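Local atomic coordinates of protein (CD58) (Homo sapiens, PDB entry 1CCZ), a protein that binds CD2, an adhesion receptor on T cells, through its N-terminal immunoglobulin-like domain, acting as a cell-surface adhesion glycoprotein. Residues Q4-V9 with F89-E94; Y10-F15 with T63-T68. All blocks are in the same frame, centred on the assembly; numbering follows the deposited sequence.

Interaction 1 (Q4-V9 with F89-E94)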
loop_
_atom_site.group_PDB
_atom_site.type_symbol
_atom_site.label_atom_id
_atom_site.label_comp_id
_atom_site.label_asym_id
_atom_site.label_seq_id
_atom_site.Cartn_x
_atom_site.Cartn_y
_atom_site.Cartn_z
ATOM N N GLN A 4 -6.995 -0.594 -8.899
ATOM C CA GLN A 4 -5.835 -0.161 -8.133
ATOM C C GLN A 4 -5.709 -1.117 -6.963
ATOM O O GLN A 4 -6.673 -1.312 -6.217
ATOM C CB GLN A 4 -6.043 1.260 -7.628
ATOM C CG GLN A 4 -6.231 2.265 -8.735
ATOM C CD GLN A 4 -4.910 2.809 -9.235
ATOM O OE1 GLN A 4 -4.531 2.603 -10.398
ATOM N NE2 GLN A 4 -4.194 3.513 -8.358
ATOM N N ILE A 5 -4.537 -1.730 -6.814
ATOM C CA ILE A 5 -4.327 -2.684 -5.726
ATOM C C ILE A 5 -3.106 -2.265 -4.916
ATOM O O ILE A 5 -2.068 -1.903 -5.467
ATOM C CB ILE A 5 -4.133 -4.145 -6.272
ATOM C CG1 ILE A 5 -5.296 -4.523 -7.197
ATOM C CG2 ILE A 5 -4.078 -5.135 -5.118
ATOM C CD1 ILE A 5 -6.563 -4.902 -6.465
ATOM N N TYR A 6 -3.246 -2.318 -3.598
ATOM C CA TYR A 6 -2.174 -1.928 -2.703
ATOM C C TYR A 6 -1.700 -3.100 -1.866
ATOM O O TYR A 6 -2.455 -3.644 -1.071
ATOM C CB TYR A 6 -2.666 -0.783 -1.813
ATOM C CG TYR A 6 -3.140 0.390 -2.639
ATOM C CD1 TYR A 6 -2.220 1.272 -3.212
ATOM C CD2 TYR A 6 -4.498 0.569 -2.923
ATOM C CE1 TYR A 6 -2.628 2.292 -4.057
ATOM C CE2 TYR A 6 -4.922 1.594 -3.771
ATOM C CZ TYR A 6 -3.981 2.452 -4.342
ATOM O OH TYR A 6 -4.378 3.444 -5.230
ATOM N N GLY A 7 -0.449 -3.498 -2.060
ATOM C CA GLY A 7 0.070 -4.616 -1.300
ATOM C C GLY A 7 1.221 -4.202 -0.415
ATOM O O GLY A 7 1.770 -3.113 -0.567
ATOM N N VAL A 8 1.591 -5.077 0.515
ATOM C CA VAL A 8 2.682 -4.797 1.431
ATOM C C VAL A 8 3.875 -5.664 1.123
ATOM O O VAL A 8 3.720 -6.832 0.772
ATOM C CB VAL A 8 2.278 -5.078 2.868
ATOM C CG1 VAL A 8 3.343 -4.563 3.816
ATOM C CG2 VAL A 8 0.975 -4.421 3.151
ATOM N N VAL A 9 5.063 -5.084 1.257
ATOM C CA VAL A 9 6.297 -5.809 1.010
ATOM C C VAL A 9 6.213 -7.077 1.845
ATOM O O VAL A 9 5.738 -7.046 2.983
ATOM C CB VAL A 9 7.531 -4.984 1.437
ATOM C CG1 VAL A 9 8.769 -5.522 0.774
ATOM C CG2 VAL A 9 7.360 -3.576 1.031
ATOM N N PHE A 89 -3.331 -2.284 -11.500
ATOM C CA PHE A 89 -2.045 -1.655 -11.209
ATOM C C PHE A 89 -1.792 -1.883 -9.725
ATOM O O PHE A 89 -2.569 -1.481 -8.853
ATOM C CB PHE A 89 -1.953 -0.160 -11.612
ATOM C CG PHE A 89 -2.795 0.168 -12.841
ATOM C CD1 PHE A 89 -4.163 -0.049 -12.823
ATOM C CD2 PHE A 89 -2.212 0.548 -14.047
ATOM C CE1 PHE A 89 -4.917 0.088 -13.970
ATOM C CE2 PHE A 89 -2.961 0.688 -15.193
ATOM C CZ PHE A 89 -4.314 0.453 -15.158
ATOM N N LEU A 90 -0.720 -2.618 -9.476
ATOM C CA LEU A 90 -0.322 -2.991 -8.141
ATOM C C LEU A 90 0.783 -2.085 -7.624
ATOM O O LEU A 90 1.789 -1.863 -8.303
ATOM C CB LEU A 90 0.167 -4.447 -8.147
ATOM C CG LEU A 90 0.912 -4.940 -6.898
ATOM C CD1 LEU A 90 -0.085 -5.095 -5.758
ATOM C CD2 LEU A 90 1.630 -6.264 -7.182
ATOM N N TYR A 91 0.577 -1.550 -6.423
ATOM C CA TYR A 91 1.590 -0.729 -5.773
ATOM C C TYR A 91 2.026 -1.557 -4.571
ATOM O O TYR A 91 1.190 -2.171 -3.899
ATOM C CB TYR A 91 0.997 0.602 -5.326
ATOM C CG TYR A 91 0.438 1.389 -6.474
ATOM C CD1 TYR A 91 1.278 2.152 -7.286
ATOM C CD2 TYR A 91 -0.921 1.314 -6.805
ATOM C CE1 TYR A 91 0.787 2.820 -8.418
ATOM C CE2 TYR A 91 -1.432 1.977 -7.938
ATOM C CZ TYR A 91 -0.567 2.728 -8.746
ATOM O OH TYR A 91 -1.030 3.353 -9.899
ATOM N N VAL A 92 3.332 -1.610 -4.325
ATOM C CA VAL A 92 3.876 -2.369 -3.197
ATOM C C VAL A 92 4.444 -1.373 -2.184
ATOM O O VAL A 92 5.424 -0.666 -2.452
ATOM C CB VAL A 92 4.981 -3.327 -3.650
ATOM C CG1 VAL A 92 5.572 -4.032 -2.448
ATOM C CG2 VAL A 92 4.406 -4.336 -4.660
ATOM N N LEU A 93 3.818 -1.326 -1.015
ATOM C CA LEU A 93 4.214 -0.377 -0.000
ATOM C C LEU A 93 4.818 -0.992 1.230
ATOM O O LEU A 93 4.475 -2.096 1.654
ATOM C CB LEU A 93 3.001 0.462 0.423
ATOM C CG LEU A 93 2.411 1.426 -0.607
ATOM C CD1 LEU A 93 1.421 0.695 -1.456
ATOM C CD2 LEU A 93 1.718 2.556 0.089
ATOM N N GLU A 94 5.736 -0.252 1.813
ATOM C CA GLU A 94 6.342 -0.668 3.048
ATOM C C GLU A 94 5.444 -0.007 4.142
ATOM O O GLU A 94 4.941 1.110 3.967
ATOM C CB GLU A 94 7.783 -0.180 3.021
ATOM C CG GLU A 94 8.353 0.342 4.288
ATOM C CD GLU A 94 9.711 0.967 4.026
ATOM O OE1 GLU A 94 10.332 0.555 3.012
ATOM O OE2 GLU A 94 10.145 1.858 4.800
#

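Interaction 2 (Y10-F15 with T63-T68). With NAG (2-acetamido-2-deoxy-beta-D-glucopyranose), chain C; NAG (2-acetamido-2-deoxy-beta-D-glucopyranose), chain B.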
loop_
_atom_site.group_PDB
_atom_site.type_symbol
_atom_site.label_atom_id
_atom_site.label_comp_id
_atom_site.label_asym_id
_atom_site.label_seq_id
_atom_site.Cartn_x
_atom_site.Cartn_y
_atom_site.Cartn_z
ATOM N N TYR A 10 6.649 -8.189 1.254
ATOM C CA TYR A 10 6.634 -9.520 1.877
ATOM C C TYR A 10 5.237 -10.108 2.070
ATOM O O TYR A 10 5.104 -11.264 2.458
ATOM C CB TYR A 10 7.391 -9.516 3.218
ATOM C CG TYR A 10 8.761 -8.886 3.126
ATOM C CD1 TYR A 10 9.556 -9.057 1.982
ATOM C CD2 TYR A 10 9.235 -8.057 4.138
ATOM C CE1 TYR A 10 10.788 -8.403 1.843
ATOM C CE2 TYR A 10 10.461 -7.396 4.014
ATOM C CZ TYR A 10 11.227 -7.567 2.863
ATOM O OH TYR A 10 12.397 -6.851 2.719
ATOM N N GLY A 11 4.195 -9.329 1.800
ATOM C CA GLY A 11 2.841 -9.849 1.925
ATOM C C GLY A 11 2.364 -10.409 0.589
ATOM O O GLY A 11 3.168 -10.759 -0.277
ATOM N N ASN A 12 1.058 -10.490 0.399
ATOM C CA ASN A 12 0.539 -10.998 -0.860
ATOM C C ASN A 12 -0.732 -10.263 -1.246
ATOM O O ASN A 12 -1.327 -9.568 -0.428
ATOM C CB ASN A 12 0.247 -12.483 -0.732
ATOM C CG ASN A 12 -0.802 -12.771 0.309
ATOM O OD1 ASN A 12 -1.974 -12.464 0.098
ATOM N ND2 ASN A 12 -0.401 -13.351 1.435
ATOM N N VAL A 13 -1.138 -10.409 -2.498
ATOM C CA VAL A 13 -2.357 -9.784 -2.972
ATOM C C VAL A 13 -3.002 -10.738 -3.951
ATOM O O VAL A 13 -2.342 -11.621 -4.497
ATOM C CB VAL A 13 -2.108 -8.475 -3.757
ATOM C CG1 VAL A 13 -1.722 -7.366 -2.820
ATOM C CG2 VAL A 13 -1.044 -8.707 -4.825
ATOM N N THR A 14 -4.297 -10.557 -4.170
ATOM C CA THR A 14 -5.022 -11.366 -5.125
ATOM C C THR A 14 -5.742 -10.420 -6.085
ATOM O O THR A 14 -6.426 -9.496 -5.648
ATOM C CB THR A 14 -6.042 -12.259 -4.428
ATOM O OG1 THR A 14 -5.342 -13.247 -3.670
ATOM C CG2 THR A 14 -6.944 -12.945 -5.449
ATOM N N PHE A 15 -5.541 -10.623 -7.385
ATOM C CA PHE A 15 -6.191 -9.819 -8.409
ATOM C C PHE A 15 -7.468 -10.600 -8.704
ATOM O O PHE A 15 -7.441 -11.603 -9.421
ATOM C CB PHE A 15 -5.319 -9.733 -9.662
ATOM C CG PHE A 15 -4.009 -8.993 -9.459
ATOM C CD1 PHE A 15 -3.877 -8.016 -8.479
ATOM C CD2 PHE A 15 -2.907 -9.277 -10.256
ATOM C CE1 PHE A 15 -2.659 -7.332 -8.299
ATOM C CE2 PHE A 15 -1.691 -8.606 -10.089
ATOM C CZ PHE A 15 -1.565 -7.632 -9.111
ATOM N N THR A 63 -2.949 -14.801 -7.469
ATOM C CA THR A 63 -2.473 -14.425 -6.149
ATOM C C THR A 63 -0.950 -14.423 -6.228
ATOM O O THR A 63 -0.359 -15.392 -6.686
ATOM C CB THR A 63 -2.917 -15.413 -5.063
ATOM O OG1 THR A 63 -4.332 -15.323 -4.895
ATOM C CG2 THR A 63 -2.255 -15.068 -3.720
ATOM N N ILE A 64 -0.325 -13.319 -5.825
ATOM C CA ILE A 64 1.132 -13.196 -5.826
ATOM C C ILE A 64 1.605 -13.170 -4.365
ATOM O O ILE A 64 1.129 -12.361 -3.567
ATOM C CB ILE A 64 1.586 -11.894 -6.500
ATOM C CG1 ILE A 64 1.011 -11.813 -7.908
ATOM C CG2 ILE A 64 3.109 -11.828 -6.527
ATOM C CD1 ILE A 64 1.325 -10.526 -8.633
ATOM N N TYR A 65 2.530 -14.057 -4.013
ATOM C CA TYR A 65 3.034 -14.122 -2.645
ATOM C C TYR A 65 4.384 -13.453 -2.523
ATOM O O TYR A 65 5.076 -13.219 -3.521
ATOM C CB TYR A 65 3.152 -15.580 -2.180
ATOM C CG TYR A 65 1.844 -16.329 -2.217
ATOM C CD1 TYR A 65 0.941 -16.245 -1.156
ATOM C CD2 TYR A 65 1.501 -17.121 -3.321
ATOM C CE1 TYR A 65 -0.274 -16.927 -1.187
ATOM C CE2 TYR A 65 0.286 -17.814 -3.366
ATOM C CZ TYR A 65 -0.591 -17.713 -2.301
ATOM O OH TYR A 65 -1.780 -18.397 -2.339
ATOM N N ASN A 66 4.742 -13.135 -1.282
ATOM C CA ASN A 66 6.017 -12.511 -0.988
ATOM C C ASN A 66 6.378 -11.314 -1.875
ATOM O O ASN A 66 7.423 -11.297 -2.535
ATOM C CB ASN A 66 7.107 -13.568 -1.070
ATOM C CG ASN A 66 8.208 -13.319 -0.083
ATOM O OD1 ASN A 66 7.967 -12.864 1.044
ATOM N ND2 ASN A 66 9.430 -13.607 -0.508
ATOM N N LEU A 67 5.515 -10.305 -1.852
ATOM C CA LEU A 67 5.694 -9.105 -2.655
ATOM C C LEU A 67 7.010 -8.392 -2.443
ATOM O O LEU A 67 7.526 -8.341 -1.332
ATOM C CB LEU A 67 4.539 -8.136 -2.398
ATOM C CG LEU A 67 3.167 -8.630 -2.868
ATOM C CD1 LEU A 67 2.079 -7.685 -2.402
ATOM C CD2 LEU A 67 3.168 -8.721 -4.387
ATOM N N THR A 68 7.553 -7.852 -3.526
ATOM C CA THR A 68 8.799 -7.102 -3.500
ATOM C C THR A 68 8.498 -5.861 -4.326
ATOM O O THR A 68 7.560 -5.866 -5.120
ATOM C CB THR A 68 9.983 -7.892 -4.139
ATOM O OG1 THR A 68 11.066 -6.999 -4.409
ATOM C CG2 THR A 68 9.570 -8.531 -5.451
HETATM C C1 NAG C . 10.564 -13.459 0.384
HETATM C C2 NAG C . 10.916 -14.832 1.018
HETATM C C3 NAG C . 12.435 -14.949 1.251
HETATM C C4 NAG C . 13.076 -13.583 1.597
HETATM C C5 NAG C . 12.765 -12.506 0.527
HETATM C C6 NAG C . 13.957 -12.198 -0.363
HETATM C C7 NAG C . 9.318 -16.040 2.401
HETATM C C8 NAG C . 8.608 -16.169 3.739
HETATM N N2 NAG C . 10.191 -15.037 2.268
HETATM O O3 NAG C . 13.056 -15.486 0.085
HETATM O O4 NAG C . 12.626 -13.137 2.873
HETATM O O5 NAG C . 11.688 -12.926 -0.341
HETATM O O6 NAG C . 13.623 -11.222 -1.338
HETATM O O7 NAG C . 9.073 -16.850 1.508
HETATM C C1 NAG B . -1.363 -13.559 2.499
HETATM C C2 NAG B . -0.797 -14.514 3.547
HETATM C C3 NAG B . -1.747 -14.662 4.759
HETATM C C4 NAG B . -2.398 -13.333 5.209
HETATM C C5 NAG B . -2.824 -12.467 4.019
HETATM C C6 NAG B . -3.238 -11.069 4.441
HETATM C C7 NAG B . 0.484 -16.508 3.127
HETATM C C8 NAG B . 0.581 -17.853 2.426
HETATM N N2 NAG B . -0.622 -15.810 2.920
HETATM O O3 NAG B . -1.023 -15.208 5.859
HETATM O O4 NAG B . -3.544 -13.615 6.007
HETATM O O5 NAG B . -1.730 -12.318 3.097
HETATM O O6 NAG B . -3.302 -10.195 3.321
HETATM O O7 NAG B . 1.402 -16.114 3.848
#

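Interaction 1 (Q4-V9 with F89-E94)
The N-H of I5 bonds to F89 O at 2.8 Å, and the carbonyl oxygen of I5 accepts from Y91 N at 2.8 Å, so I5 lies opposite L90. G7 straddles V92 likewise, bonding through its N-H to Y91 O and through its carbonyl to L93 N. This alternation is the signature of parallel strands. V9 N adds a longer bond of 3.1 Å to L93 O, the donor standing 39° above the carbonyl plane as the pairing ends.

The face bearing Q4, Y6, Y91 and L93 carries the two tyrosine rings. They run side by side, planes 18° apart, but are slid so far that they barely overlap; their contact is at neighbouring atoms, Y6 CE1 touching Y91 CD2 at 3.4 Å. Q4 bends at chi2 (-87°), setting CD in plane at the edge of the Y91 ring, and its NE2 donates to Y6 OH at 3.1 Å.

Apolar contacts fill the other face, where I5 CG2 meets L90 CD1 at 4.0 Å and both side chains also touch V13 and F15. Such parallel pairing of the first and last strands of the N-terminal domain, A with G, is typical of V-set immunoglobulin domains.

Interaction 2 (Y10-F15 with T63-T68)
T14 and T63 cross obliquely, hydroxyl against hydroxyl: OG1 of T14 and OG1 of T63 are hydrogen-bonded at 2.6 Å. Both threonines place OG1 anti to the carbonyl carbon (chi1 -68° in each), which brings the two hydroxyls together across a non-hydrogen-bonded antiparallel pair. T63 CG2 then lies over one face of the Y65 ring, offset toward its rim. At that ring N12 CB approaches CD1 of Y65 to 3.8 Å, while N12 ND2 is covalently bonded to a NAG whose acetyl C8 comes within 3.8 Å of Y65 CE1. A second NAG is linked to N66 ND2.

V13, F15, I64 and L67 supply the apolar side. The V13 and L67 side chains meet at about a right angle, V13 CG1 lying 3.8 Å from L67 CD1, and F15 CE2 touches I64 CD1 at 3.9 Å.

In the backbone, V13 and I64 exchange N-H···O bonds, but G11 O accepts from L67 N at 2.9 Å rather than from N66, so the register slips by one residue; Y10 N follows with a bond to L67 O at 2.7 Å. Antiparallel pairing of this kind, strand B with strand E, belongs to the BED sheet of a V-set immunoglobulin domain.

In the fold
Interactions 1 and 2 lie on the two facing sheets of one immunoglobulin-like sandwich, centres about 9 Å apart, V9 of one running into Y10 of the other. Both are partly buried, interaction 1 nearer the chain centre (about 4 Å against about 11 Å, centre to centre). They meet through their apolar faces: G7 CA packs on V13 CG1 at 3.6 Å, and L90 touches L67. On its other face interaction 1 carries tyrosine rings and an amide; interaction 2 has the paired T14–T63 hydroxyls, with glycans on N12 and N66 beside them. Just past strand 86-93, E94 hydrogen-bonds to G117, T118 and N156 of the second domain. Pairing is parallel and even in interaction 1, antiparallel and shifted in interaction 2.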